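Local coordinates for protein GTPase HflX (Sulfolobus solfataricus P2, PDB 2QTF) that hydrolyses GTP, for which it is specific, and associates with the 50S ribosomal subunit, with a possible role in protein synthesis or ribosome biogenesis, at residues V39-Q44 / I74-K79; P117-T122 / S144-Y149; I221-R226 / K347-A352; L263-T268 / E276-S281. One frame throughout, in Å; residues are numbered along the deposited sequence.

Interaction 1 (V39-Q44 / I74-K79)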
loop_
_atom_site.group_PDB
_atom_site.type_symbol
_atom_site.label_atom_id
_atom_site.label_comp_id
_atom_site.label_asym_id
_atom_site.label_seq_id
_atom_site.Cartn_x
_atom_site.Cartn_y
_atom_site.Cartn_z
ATOM N N VAL A 39 30.478 1.321 -4.458
ATOM C CA VAL A 39 30.288 1.350 -5.904
ATOM C C VAL A 39 29.730 0.053 -6.443
ATOM O O VAL A 39 28.918 0.053 -7.395
ATOM C CB VAL A 39 31.619 1.635 -6.644
ATOM C CG1 VAL A 39 31.341 1.760 -8.138
ATOM C CG2 VAL A 39 32.310 2.935 -6.080
ATOM N N LYS A 40 30.162 -1.059 -5.847
ATOM C CA LYS A 40 29.649 -2.346 -6.242
ATOM C C LYS A 40 28.390 -2.737 -5.509
ATOM O O LYS A 40 27.455 -3.220 -6.143
ATOM C CB LYS A 40 30.689 -3.468 -6.075
ATOM C CG LYS A 40 31.996 -3.257 -6.870
ATOM C CD LYS A 40 33.020 -4.350 -6.502
ATOM C CE LYS A 40 32.519 -5.818 -6.909
ATOM N NZ LYS A 40 33.413 -7.037 -6.586
ATOM N N PHE A 41 28.350 -2.562 -4.184
ATOM C CA PHE A 41 27.308 -3.222 -3.408
ATOM C C PHE A 41 26.318 -2.270 -2.813
ATOM O O PHE A 41 25.395 -2.678 -2.073
ATOM C CB PHE A 41 27.986 -3.984 -2.279
ATOM C CG PHE A 41 28.987 -5.015 -2.785
ATOM C CD1 PHE A 41 28.547 -6.217 -3.346
ATOM C CD2 PHE A 41 30.363 -4.732 -2.704
ATOM C CE1 PHE A 41 29.486 -7.244 -3.833
ATOM C CE2 PHE A 41 31.295 -5.666 -3.162
ATOM C CZ PHE A 41 30.876 -6.951 -3.731
ATOM N N TYR A 42 26.553 -0.992 -3.057
ATOM C CA TYR A 42 25.687 0.081 -2.464
ATOM C C TYR A 42 25.834 0.150 -0.928
ATOM O O TYR A 42 26.373 1.162 -0.333
ATOM C CB TYR A 42 24.147 -0.094 -2.895
ATOM C CG TYR A 42 23.348 1.087 -2.397
ATOM C CD1 TYR A 42 23.446 2.312 -3.057
ATOM C CD2 TYR A 42 22.724 1.054 -1.224
ATOM C CE1 TYR A 42 22.811 3.427 -2.562
ATOM C CE2 TYR A 42 22.038 2.169 -0.688
ATOM C CZ TYR A 42 22.128 3.347 -1.364
ATOM O OH TYR A 42 21.516 4.451 -0.857
ATOM N N ILE A 43 25.337 -0.883 -0.231
ATOM C CA ILE A 43 25.580 -0.944 1.188
ATOM C C ILE A 43 27.046 -1.418 1.442
ATOM O O ILE A 43 27.695 -1.844 0.515
ATOM C CB ILE A 43 24.553 -1.857 1.976
ATOM C CG1 ILE A 43 24.666 -3.275 1.537
ATOM C CG2 ILE A 43 23.051 -1.288 1.732
ATOM C CD1 ILE A 43 23.879 -4.306 2.496
ATOM N N GLN A 44 27.504 -1.366 2.677
ATOM C CA GLN A 44 28.898 -1.721 2.967
ATOM C C GLN A 44 29.073 -3.230 2.888
ATOM O O GLN A 44 28.118 -4.006 3.120
ATOM C CB GLN A 44 29.312 -1.140 4.343
ATOM C CG GLN A 44 29.479 0.518 4.332
ATOM C CD GLN A 44 30.061 1.209 3.010
ATOM O OE1 GLN A 44 31.119 0.824 2.475
ATOM N NE2 GLN A 44 29.300 2.214 2.456
ATOM N N ILE A 74 24.789 -7.191 -5.477
ATOM C CA ILE A 74 23.992 -7.632 -4.282
ATOM C C ILE A 74 23.359 -9.016 -4.461
ATOM O O ILE A 74 23.470 -9.835 -3.551
ATOM C CB ILE A 74 22.942 -6.602 -3.897
ATOM C CG1 ILE A 74 23.651 -5.246 -3.686
ATOM C CG2 ILE A 74 22.053 -7.101 -2.782
ATOM C CD1 ILE A 74 22.619 -4.095 -3.393
ATOM N N ARG A 75 22.714 -9.287 -5.619
ATOM C CA ARG A 75 22.020 -10.581 -5.805
ATOM C C ARG A 75 23.003 -11.726 -5.809
ATOM O O ARG A 75 22.686 -12.814 -5.336
ATOM C CB ARG A 75 21.276 -10.631 -7.150
ATOM C CG ARG A 75 20.042 -9.663 -7.157
ATOM C CD ARG A 75 19.428 -9.723 -8.605
ATOM N NE ARG A 75 18.149 -8.974 -8.663
ATOM C CZ ARG A 75 17.533 -8.692 -9.818
ATOM N NH1 ARG A 75 18.127 -9.063 -10.961
ATOM N NH2 ARG A 75 16.323 -8.103 -9.793
ATOM N N ARG A 76 24.189 -11.484 -6.386
ATOM C CA ARG A 76 25.266 -12.548 -6.319
ATOM C C ARG A 76 25.662 -12.872 -4.887
ATOM O O ARG A 76 25.566 -14.017 -4.486
ATOM C CB ARG A 76 26.515 -12.139 -7.136
ATOM C CG ARG A 76 27.632 -13.286 -7.051
ATOM C CD ARG A 76 28.982 -12.707 -7.638
ATOM N NE ARG A 76 29.482 -11.574 -6.845
ATOM C CZ ARG A 76 29.558 -10.326 -7.271
ATOM N NH1 ARG A 76 29.149 -9.957 -8.489
ATOM N NH2 ARG A 76 30.033 -9.440 -6.462
ATOM N N GLU A 77 25.964 -11.867 -4.080
ATOM C CA GLU A 77 26.404 -12.097 -2.741
ATOM C C GLU A 77 25.341 -12.779 -1.907
ATOM O O GLU A 77 25.668 -13.588 -1.043
ATOM C CB GLU A 77 26.663 -10.756 -2.071
ATOM C CG GLU A 77 27.803 -10.016 -2.649
ATOM C CD GLU A 77 29.066 -10.914 -2.785
ATOM O OE1 GLU A 77 29.504 -11.536 -1.758
ATOM O OE2 GLU A 77 29.527 -11.049 -3.963
ATOM N N LEU A 78 24.058 -12.454 -2.168
ATOM C CA LEU A 78 22.967 -12.858 -1.276
ATOM C C LEU A 78 22.637 -14.273 -1.538
ATOM O O LEU A 78 21.926 -14.869 -0.730
ATOM C CB LEU A 78 21.724 -11.967 -1.427
ATOM C CG LEU A 78 21.928 -10.623 -0.726
ATOM C CD1 LEU A 78 20.643 -9.781 -0.776
ATOM C CD2 LEU A 78 22.397 -10.775 0.697
ATOM N N LYS A 79 23.130 -14.796 -2.662
ATOM C CA LYS A 79 23.029 -16.240 -2.993
ATOM C C LYS A 79 21.619 -16.766 -2.732
ATOM O O LYS A 79 21.415 -17.456 -1.760
ATOM C CB LYS A 79 23.964 -17.055 -2.112
ATOM C CG LYS A 79 25.402 -17.082 -2.623
ATOM C CD LYS A 79 25.927 -18.553 -2.760
ATOM C CE LYS A 79 25.837 -19.317 -1.424
ATOM N NZ LYS A 79 25.435 -20.782 -1.532
#
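Glu77 OE2 is gripped twice by the neighbouring Arg76: the salt bridge from NE, 2.9 Å from OE2, meets the oxygen nearly along its C-O axis, and a weak bond from NH2 adds to it. The Arg76 chain, CG anti to the backbone N, bends at chi3 (63°), which turns the guanidinium over to Glu77. The other oxygen, OE1, pairs with Lys52, so the carboxylate is shared between two cations. The pair sits on helix 68-78 of the N-terminal HflX domain, packed through Ile74 on strands 59-62 and 82-84 of the four-stranded parallel sheet, and against it folds the loop that follows strand 25-31. The Phe41 ring of that loop meets Glu77 through CE1, 3.5 Å from CG, its plane 81° from the carboxylate. Arg76 NH2 comes equally close to CE1, while Lys40 CB lies over one face of the ring toward its rim. Ile74 points CD1 at Phe41 O, 3.4 Å away. Lys40 NZ ends 4.1 Å from Arg76 NH2, a like-charge approach probably eased by Glu77.

Interaction 2 (P117-T122 / S144-Y149)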
loop_
_atom_site.group_PDB
_atom_site.type_symbol
_atom_site.label_atom_id
_atom_site.label_comp_id
_atom_site.label_asym_id
_atom_site.label_seq_id
_atom_site.Cartn_x
_atom_site.Cartn_y
_atom_site.Cartn_z
ATOM N N PRO A 117 17.406 -3.306 -17.931
ATOM C CA PRO A 117 18.706 -2.601 -17.692
ATOM C C PRO A 117 19.644 -3.444 -16.861
ATOM O O PRO A 117 20.867 -3.400 -17.056
ATOM C CB PRO A 117 18.313 -1.337 -16.946
ATOM C CG PRO A 117 16.797 -1.221 -17.100
ATOM C CD PRO A 117 16.277 -2.570 -17.320
ATOM N N ILE A 118 19.098 -4.302 -15.980
ATOM C CA ILE A 118 19.968 -5.244 -15.270
ATOM C C ILE A 118 20.575 -6.336 -16.202
ATOM O O ILE A 118 21.800 -6.616 -16.170
ATOM C CB ILE A 118 19.207 -5.944 -14.065
ATOM C CG1 ILE A 118 18.602 -4.835 -13.185
ATOM C CG2 ILE A 118 20.182 -6.807 -13.323
ATOM C CD1 ILE A 118 17.681 -5.351 -12.076
ATOM N N ILE A 119 19.758 -6.953 -17.016
ATOM C CA ILE A 119 20.253 -7.962 -17.933
ATOM C C ILE A 119 21.312 -7.344 -18.910
ATOM O O ILE A 119 22.352 -7.951 -19.195
ATOM C CB ILE A 119 19.109 -8.500 -18.800
ATOM C CG1 ILE A 119 18.041 -9.246 -17.940
ATOM C CG2 ILE A 119 19.676 -9.463 -19.859
ATOM C CD1 ILE A 119 16.715 -9.455 -18.732
ATOM N N LYS A 120 21.008 -6.167 -19.428
ATOM C CA LYS A 120 21.892 -5.468 -20.359
ATOM C C LYS A 120 23.243 -5.204 -19.713
ATOM O O LYS A 120 24.284 -5.393 -20.368
ATOM C CB LYS A 120 21.251 -4.160 -20.840
ATOM C CG LYS A 120 20.047 -4.371 -21.820
ATOM C CD LYS A 120 19.380 -3.085 -22.381
ATOM C CE LYS A 120 18.190 -3.435 -23.285
ATOM N NZ LYS A 120 17.366 -2.208 -23.598
ATOM N N GLU A 121 23.264 -4.798 -18.445
ATOM C CA GLU A 121 24.521 -4.737 -17.665
ATOM C C GLU A 121 25.209 -6.076 -17.360
ATOM O O GLU A 121 26.391 -6.108 -17.033
ATOM C CB GLU A 121 24.283 -4.003 -16.344
ATOM C CG GLU A 121 24.428 -2.535 -16.515
ATOM C CD GLU A 121 25.901 -2.195 -16.601
ATOM O OE1 GLU A 121 26.635 -2.524 -15.630
ATOM O OE2 GLU A 121 26.323 -1.668 -17.659
ATOM N N THR A 122 24.498 -7.187 -17.418
ATOM C CA THR A 122 25.085 -8.481 -17.117
ATOM C C THR A 122 25.861 -8.923 -18.340
ATOM O O THR A 122 26.815 -9.716 -18.207
ATOM C CB THR A 122 23.990 -9.505 -16.773
ATOM O OG1 THR A 122 23.429 -9.169 -15.490
ATOM C CG2 THR A 122 24.496 -10.907 -16.709
ATOM N N SER A 144 20.284 -13.055 -26.012
ATOM C CA SER A 144 19.311 -14.172 -25.883
ATOM C C SER A 144 18.261 -13.900 -24.758
ATOM O O SER A 144 17.014 -13.953 -24.974
ATOM C CB SER A 144 20.046 -15.478 -25.616
ATOM O OG SER A 144 19.185 -16.660 -25.634
ATOM N N THR A 145 18.777 -13.620 -23.559
ATOM C CA THR A 145 17.936 -13.346 -22.386
ATOM C C THR A 145 17.261 -12.019 -22.607
ATOM O O THR A 145 16.080 -11.883 -22.382
ATOM C CB THR A 145 18.730 -13.354 -21.103
ATOM O OG1 THR A 145 19.327 -14.644 -20.961
ATOM C CG2 THR A 145 17.766 -13.204 -19.866
ATOM N N ILE A 146 17.991 -11.060 -23.184
ATOM C CA ILE A 146 17.361 -9.805 -23.567
ATOM C C ILE A 146 16.197 -9.977 -24.516
ATOM O O ILE A 146 15.152 -9.361 -24.297
ATOM C CB ILE A 146 18.336 -8.818 -24.233
ATOM C CG1 ILE A 146 19.247 -8.276 -23.176
ATOM C CG2 ILE A 146 17.562 -7.653 -24.704
ATOM C CD1 ILE A 146 18.570 -7.098 -22.424
ATOM N N LYS A 147 16.353 -10.820 -25.563
ATOM C CA LYS A 147 15.261 -10.939 -26.493
ATOM C C LYS A 147 14.074 -11.650 -25.826
ATOM O O LYS A 147 12.924 -11.361 -26.117
ATOM C CB LYS A 147 15.709 -11.624 -27.852
ATOM C CG LYS A 147 16.814 -10.829 -28.577
ATOM C CD LYS A 147 17.472 -11.616 -29.753
ATOM C CE LYS A 147 16.779 -11.369 -31.129
ATOM N NZ LYS A 147 17.190 -10.102 -31.901
ATOM N N PHE A 148 14.354 -12.628 -24.986
ATOM C CA PHE A 148 13.309 -13.371 -24.312
ATOM C C PHE A 148 12.399 -12.425 -23.496
ATOM O O PHE A 148 11.167 -12.522 -23.549
ATOM C CB PHE A 148 13.962 -14.425 -23.423
ATOM C CG PHE A 148 12.975 -15.256 -22.612
ATOM C CD1 PHE A 148 12.181 -16.215 -23.205
ATOM C CD2 PHE A 148 12.883 -15.085 -21.203
ATOM C CE1 PHE A 148 11.311 -16.999 -22.421
ATOM C CE2 PHE A 148 11.990 -15.841 -20.421
ATOM C CZ PHE A 148 11.202 -16.776 -21.037
ATOM N N TYR A 149 13.020 -11.542 -22.719
ATOM C CA TYR A 149 12.255 -10.558 -21.903
ATOM C C TYR A 149 11.457 -9.591 -22.784
ATOM O O TYR A 149 10.283 -9.337 -22.520
ATOM C CB TYR A 149 13.222 -9.768 -20.979
ATOM C CG TYR A 149 13.543 -10.562 -19.665
ATOM C CD1 TYR A 149 14.306 -11.750 -19.695
ATOM C CD2 TYR A 149 13.011 -10.161 -18.440
ATOM C CE1 TYR A 149 14.587 -12.501 -18.512
ATOM C CE2 TYR A 149 13.261 -10.930 -17.267
ATOM C CZ TYR A 149 14.052 -12.074 -17.304
ATOM O OH TYR A 149 14.291 -12.792 -16.091
#
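Helix segments 117-121 and 145-149 run antiparallel, their N-to-C directions 166° apart and their axes 10.0 Å apart at closest approach, with Ile119 and Ile146 nearest across the gap. Together they form one end of a two-helix antiparallel hairpin in the middle region of HflX, built from helices 101-121 and 145-164; the connection between them is not modelled. No hydrogen bond crosses the interface, which is held by apolar packing near the surface.

Ile119 carries most of it, its two branches doing separate work. CG2, anti to the backbone N, lies 3.5 Å from Ile146 CG1, and the two isoleucines slide past each other in opposite directions. With chi2 at -83°, Ile146 turns CD1 toward helix 101-121, where it also meets Ile119 CG2. Thr145 borders the other branch, offering its methyl CG2 at 4.1 Å to Ile119 CD1. Tyr149 also touches Leu112 and Leu116 of helix 101-121, and Ile118 turns to Phe71 and Arg75 of helix 68-78, so the hairpin is fastened to the N-terminal domain on that side.

The most directional element is a CH-pi contact: Ile119 CD1 stands over the centre of one face of the Tyr149 ring, 3.5 Å from its centroid and 14° off the ring normal.

Interaction 3 (I221-R226 / K347-A352)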
loop_
_atom_site.group_PDB
_atom_site.type_symbol
_atom_site.label_atom_id
_atom_site.label_comp_id
_atom_site.label_asym_id
_atom_site.label_seq_id
_atom_site.Cartn_x
_atom_site.Cartn_y
_atom_site.Cartn_z
ATOM N N ILE A 221 -16.672 -11.321 7.670
ATOM C CA ILE A 221 -17.004 -11.331 9.073
ATOM C C ILE A 221 -18.502 -11.221 9.305
ATOM O O ILE A 221 -19.238 -10.567 8.510
ATOM C CB ILE A 221 -16.314 -10.187 9.919
ATOM C CG1 ILE A 221 -16.658 -8.842 9.363
ATOM C CG2 ILE A 221 -14.744 -10.301 9.848
ATOM C CD1 ILE A 221 -16.325 -7.744 10.361
ATOM N N PRO A 222 -18.957 -11.837 10.416
ATOM C CA PRO A 222 -20.354 -11.729 10.831
ATOM C C PRO A 222 -20.527 -10.480 11.695
ATOM O O PRO A 222 -19.652 -10.224 12.542
ATOM C CB PRO A 222 -20.521 -13.016 11.667
ATOM C CG PRO A 222 -19.163 -13.283 12.328
ATOM C CD PRO A 222 -18.152 -12.765 11.265
ATOM N N ILE A 223 -21.525 -9.655 11.453
ATOM C CA ILE A 223 -21.859 -8.623 12.396
ATOM C C ILE A 223 -23.365 -8.761 12.623
ATOM O O ILE A 223 -24.107 -8.766 11.693
ATOM C CB ILE A 223 -21.513 -7.188 11.920
ATOM C CG1 ILE A 223 -19.994 -7.080 11.696
ATOM C CG2 ILE A 223 -21.937 -6.176 13.022
ATOM C CD1 ILE A 223 -19.490 -5.588 11.049
ATOM N N ASN A 224 -23.781 -9.015 13.867
ATOM C CA ASN A 224 -25.161 -9.402 14.123
ATOM C C ASN A 224 -25.559 -10.583 13.252
ATOM O O ASN A 224 -24.904 -11.586 13.291
ATOM C CB ASN A 224 -26.104 -8.186 13.981
ATOM C CG ASN A 224 -25.719 -7.061 14.947
ATOM O OD1 ASN A 224 -25.276 -7.353 16.106
ATOM N ND2 ASN A 224 -25.694 -5.790 14.445
ATOM N N ASN A 225 -26.547 -10.424 12.424
ATOM C CA ASN A 225 -26.993 -11.516 11.571
ATOM C C ASN A 225 -26.535 -11.314 10.119
ATOM O O ASN A 225 -27.143 -11.876 9.236
ATOM C CB ASN A 225 -28.527 -11.550 11.605
ATOM C CG ASN A 225 -29.154 -10.221 11.176
ATOM O OD1 ASN A 225 -28.530 -9.145 11.244
ATOM N ND2 ASN A 225 -30.421 -10.283 10.739
ATOM N N ARG A 226 -25.528 -10.495 9.861
ATOM C CA ARG A 226 -25.126 -10.248 8.465
ATOM C C ARG A 226 -23.700 -10.612 8.277
ATOM O O ARG A 226 -22.865 -10.417 9.187
ATOM C CB ARG A 226 -25.294 -8.795 8.078
ATOM C CG ARG A 226 -26.734 -8.467 7.904
ATOM C CD ARG A 226 -26.869 -7.067 7.371
ATOM N NE ARG A 226 -28.239 -6.613 7.615
ATOM C CZ ARG A 226 -29.216 -6.743 6.743
ATOM N NH1 ARG A 226 -28.959 -7.289 5.558
ATOM N NH2 ARG A 226 -30.435 -6.312 7.043
ATOM N N LYS A 347 -21.779 1.075 12.743
ATOM C CA LYS A 347 -21.920 1.785 11.441
ATOM C C LYS A 347 -21.690 0.862 10.226
ATOM O O LYS A 347 -22.410 0.969 9.255
ATOM C CB LYS A 347 -20.963 2.965 11.350
ATOM C CG LYS A 347 -21.291 4.021 12.387
ATOM C CD LYS A 347 -22.576 4.768 11.919
ATOM C CE LYS A 347 -23.047 5.753 13.052
ATOM N NZ LYS A 347 -24.080 6.469 12.324
ATOM N N ILE A 348 -20.775 -0.068 10.318
ATOM C CA ILE A 348 -20.621 -1.076 9.257
ATOM C C ILE A 348 -21.833 -1.965 9.075
ATOM O O ILE A 348 -22.322 -2.188 7.960
ATOM C CB ILE A 348 -19.392 -1.921 9.535
ATOM C CG1 ILE A 348 -18.133 -1.019 9.244
ATOM C CG2 ILE A 348 -19.369 -3.125 8.592
ATOM C CD1 ILE A 348 -16.900 -1.648 9.808
ATOM N N TYR A 349 -22.393 -2.418 10.200
ATOM C CA TYR A 349 -23.706 -3.084 10.132
ATOM C C TYR A 349 -24.779 -2.198 9.464
ATOM O O TYR A 349 -25.573 -2.637 8.615
ATOM C CB TYR A 349 -24.212 -3.525 11.574
ATOM C CG TYR A 349 -25.506 -4.318 11.456
ATOM C CD1 TYR A 349 -25.472 -5.671 11.011
ATOM C CD2 TYR A 349 -26.711 -3.752 11.783
ATOM C CE1 TYR A 349 -26.657 -6.422 10.894
ATOM C CE2 TYR A 349 -27.924 -4.483 11.684
ATOM C CZ TYR A 349 -27.877 -5.805 11.242
ATOM O OH TYR A 349 -29.043 -6.506 11.126
ATOM N N GLN A 350 -24.870 -0.953 9.839
ATOM C CA GLN A 350 -25.943 -0.145 9.287
ATOM C C GLN A 350 -25.699 0.081 7.792
ATOM O O GLN A 350 -26.616 0.163 6.998
ATOM C CB GLN A 350 -25.972 1.233 9.926
ATOM C CG GLN A 350 -26.457 1.379 11.411
ATOM C CD GLN A 350 -25.983 2.740 12.060
ATOM O OE1 GLN A 350 -25.937 3.797 11.372
ATOM N NE2 GLN A 350 -25.600 2.692 13.360
ATOM N N LEU A 351 -24.429 0.211 7.402
ATOM C CA LEU A 351 -24.102 0.377 5.951
ATOM C C LEU A 351 -24.504 -0.896 5.226
ATOM O O LEU A 351 -25.098 -0.854 4.153
ATOM C CB LEU A 351 -22.580 0.632 5.829
ATOM C CG LEU A 351 -21.917 0.736 4.432
ATOM C CD1 LEU A 351 -22.686 1.718 3.541
ATOM C CD2 LEU A 351 -20.439 1.270 4.808
ATOM N N ALA A 352 -24.187 -2.030 5.816
ATOM C CA ALA A 352 -24.430 -3.357 5.209
ATOM C C ALA A 352 -25.962 -3.589 5.032
ATOM O O ALA A 352 -26.440 -4.051 3.973
ATOM C CB ALA A 352 -23.762 -4.487 5.988
HETATM O O HOH W 1 -32.069 -7.873 10.205
#
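Strand 218-223 is an edge strand of the mixed sheet in the G domain, and its type II' beta hairpin turn, Ile223 to Arg226, leans on helix 341-355. Ile223 starts the contact, sending CD1 into Ile348 CG2 at a tight 3.5 Å while CG2 lies against Tyr349 CB. Asn224, with positive phi, sets its amide across the Tyr349 ring: ND2 sits 3.3 Å above the plane over the centre, and the amide and ring planes are 80° apart. Its OD1 is held by Arg345 of the same helix, which helps fix the amide's rotation. Asn225 takes the crowded chi1 position (57°), bringing OD1 to the ring edge, where Tyr349 OH donates to it at 2.7 Å, in the carbonyl plane and on a lone pair. A water accepts from Asn225 ND2 and donates weakly to the phenol oxygen. Arg226, extended from CG to NE, reaches toward Ala352 CB and crosses the tyrosine at about a right angle, CD 3.6 Å from Tyr349 CE1.

Interaction 4 (L263-T268 / E276-S281)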
loop_
_atom_site.group_PDB
_atom_site.type_symbol
_atom_site.label_atom_id
_atom_site.label_comp_id
_atom_site.label_asym_id
_atom_site.label_seq_id
_atom_site.Cartn_x
_atom_site.Cartn_y
_atom_site.Cartn_z
ATOM N N LEU A 263 -12.879 5.115 4.227
ATOM C CA LEU A 263 -11.719 5.965 4.019
ATOM C C LEU A 263 -11.110 6.345 5.314
ATOM O O LEU A 263 -11.732 6.966 6.198
ATOM C CB LEU A 263 -12.077 7.266 3.273
ATOM C CG LEU A 263 -10.968 8.303 3.097
ATOM C CD1 LEU A 263 -9.876 7.806 2.109
ATOM C CD2 LEU A 263 -11.649 9.625 2.461
ATOM N N VAL A 264 -9.872 5.955 5.436
ATOM C CA VAL A 264 -9.156 6.087 6.699
ATOM C C VAL A 264 -8.278 7.328 6.633
ATOM O O VAL A 264 -7.545 7.524 5.632
ATOM C CB VAL A 264 -8.289 4.830 7.071
ATOM C CG1 VAL A 264 -7.764 4.896 8.479
ATOM C CG2 VAL A 264 -9.051 3.464 6.914
ATOM N N ILE A 265 -8.340 8.159 7.662
ATOM C CA ILE A 265 -7.630 9.515 7.673
ATOM C C ILE A 265 -6.891 9.636 8.963
ATOM O O ILE A 265 -7.489 9.395 10.050
ATOM C CB ILE A 265 -8.620 10.716 7.541
ATOM C CG1 ILE A 265 -9.489 10.515 6.291
ATOM C CG2 ILE A 265 -7.813 12.056 7.415
ATOM C CD1 ILE A 265 -8.640 10.693 4.869
ATOM N N ASP A 266 -5.579 9.907 8.874
ATOM C CA ASP A 266 -4.796 10.177 10.068
ATOM C C ASP A 266 -5.239 11.446 10.846
ATOM O O ASP A 266 -4.882 12.545 10.435
ATOM C CB ASP A 266 -3.305 10.193 9.704
ATOM C CG ASP A 266 -2.395 10.270 10.912
ATOM O OD1 ASP A 266 -2.858 10.592 12.062
ATOM O OD2 ASP A 266 -1.220 10.025 10.696
ATOM N N SER A 267 -5.889 11.310 12.012
ATOM C CA SER A 267 -6.308 12.519 12.759
ATOM C C SER A 267 -5.128 13.348 13.357
ATOM O O SER A 267 -5.361 14.466 13.859
ATOM C CB SER A 267 -7.217 12.130 13.998
ATOM O OG SER A 267 -6.434 11.430 14.939
ATOM N N THR A 268 -3.920 12.804 13.407
ATOM C CA THR A 268 -2.826 13.533 14.048
ATOM C C THR A 268 -2.304 14.629 13.110
ATOM O O THR A 268 -1.476 15.465 13.518
ATOM C CB THR A 268 -1.698 12.630 14.462
ATOM O OG1 THR A 268 -1.027 12.075 13.316
ATOM C CG2 THR A 268 -2.250 11.436 15.287
ATOM N N GLU A 276 -5.559 18.858 2.887
ATOM C CA GLU A 276 -4.819 18.389 1.692
ATOM C C GLU A 276 -5.008 16.887 1.541
ATOM O O GLU A 276 -5.205 16.387 0.445
ATOM C CB GLU A 276 -3.301 18.637 1.866
ATOM C CG GLU A 276 -2.869 20.150 1.908
ATOM C CD GLU A 276 -1.301 20.278 2.121
ATOM O OE1 GLU A 276 -0.612 19.266 1.749
ATOM O OE2 GLU A 276 -0.758 21.350 2.660
ATOM N N THR A 277 -4.868 16.142 2.629
ATOM C CA THR A 277 -5.024 14.642 2.514
ATOM C C THR A 277 -6.428 14.241 2.007
ATOM O O THR A 277 -6.622 13.373 1.140
ATOM C CB THR A 277 -4.664 13.990 3.864
ATOM O OG1 THR A 277 -3.343 14.421 4.165
ATOM C CG2 THR A 277 -4.566 12.464 3.744
ATOM N N LEU A 278 -7.434 14.900 2.556
ATOM C CA LEU A 278 -8.811 14.705 2.083
ATOM C C LEU A 278 -9.001 15.152 0.719
ATOM O O LEU A 278 -9.620 14.489 -0.073
ATOM C CB LEU A 278 -9.834 15.437 3.009
ATOM C CG LEU A 278 -10.238 14.830 4.359
ATOM C CD1 LEU A 278 -11.101 15.858 5.019
ATOM C CD2 LEU A 278 -11.132 13.570 4.162
ATOM N N GLN A 279 -8.511 16.337 0.382
ATOM C CA GLN A 279 -8.673 16.716 -1.021
ATOM C C GLN A 279 -7.968 15.744 -1.965
ATOM O O GLN A 279 -8.561 15.381 -2.955
ATOM C CB GLN A 279 -8.217 18.200 -1.289
ATOM C CG GLN A 279 -9.174 19.245 -0.724
ATOM C CD GLN A 279 -8.483 20.568 -0.568
ATOM O OE1 GLN A 279 -7.227 20.616 -0.490
ATOM N NE2 GLN A 279 -9.296 21.666 -0.474
ATOM N N SER A 280 -6.758 15.293 -1.677
ATOM C CA SER A 280 -6.157 14.263 -2.613
ATOM C C SER A 280 -6.873 12.952 -2.577
ATOM O O SER A 280 -6.932 12.285 -3.586
ATOM C CB SER A 280 -4.661 13.860 -2.296
ATOM O OG SER A 280 -3.946 15.056 -1.985
ATOM N N SER A 281 -7.275 12.482 -1.375
ATOM C CA SER A 281 -7.983 11.138 -1.287
ATOM C C SER A 281 -9.157 11.139 -2.227
ATOM O O SER A 281 -9.365 10.189 -3.028
ATOM C CB SER A 281 -8.450 10.850 0.155
ATOM O OG SER A 281 -7.328 10.768 1.003
#
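The carboxylate of Asp266 receives both donors of Thr268 from above its plane: the backbone N at 2.8 Å from OD1, 37° out of the plane, and the hydroxyl OG1 at 2.7 Å from OD1. The N-H bond closes an Asx turn where strand 260-266 ends, and the two bonds to OD1 probably help fix the carboxylate. Its other oxygen, OD2, makes a long, weak ion pair with Lys301, a residue inferred to bind GTP.

Upstream, the strand packs against helix 271-288, the helix of the beta-alpha-beta unit that leads on to strand 295-300 in the P-loop GTPase core. Helix and strand run roughly antiparallel, their segment axes 9.6 Å apart at closest approach. With chi2 at -70°, Ile265 brings CD1 to Leu278 CD2 at 3.9 Å, the two side chains crossing at about a right angle. Leu263, two residues earlier on the same side of the strand, sets CD1 3.9 Å from Ser281 CB, and its CD2 approaches Leu278 CD2 more loosely. Leu278 also touches Val316, Leu319 and Ser320 of helix 309-323. The buried hydroxyl of Ser281 is satisfied within its own helix: OG donates to Thr277 O at 2.7 Å from above the carbonyl plane, an oxygen that also accepts from Ser281 N.

How the interactions relate
The four contacts illustrate how a multidomain GTPase distributes its packing over separate domains. Interactions 1 and 2 lie on one side of the chain's centre, 19 Å apart between centres, and touch where Arg75 NH2 meets Ile118 CD1 at 3.8 Å, joining the N-terminal domain to the helical hairpin. Interactions 3 and 4 share the mixed sheet of the G domain: their centres are 25 Å apart and their nearest atoms about 9 Å. Interaction 4 is nearer the nucleotide site, with the Ser281 side chain about 4 Å from that of Tyr187, inferred to bind GTP; in interaction 3, the side chain of Ile348 is about 11 Å from that of Ala335, also inferred to bind GTP. Centres of interactions 2 and 3 are 52 Å apart.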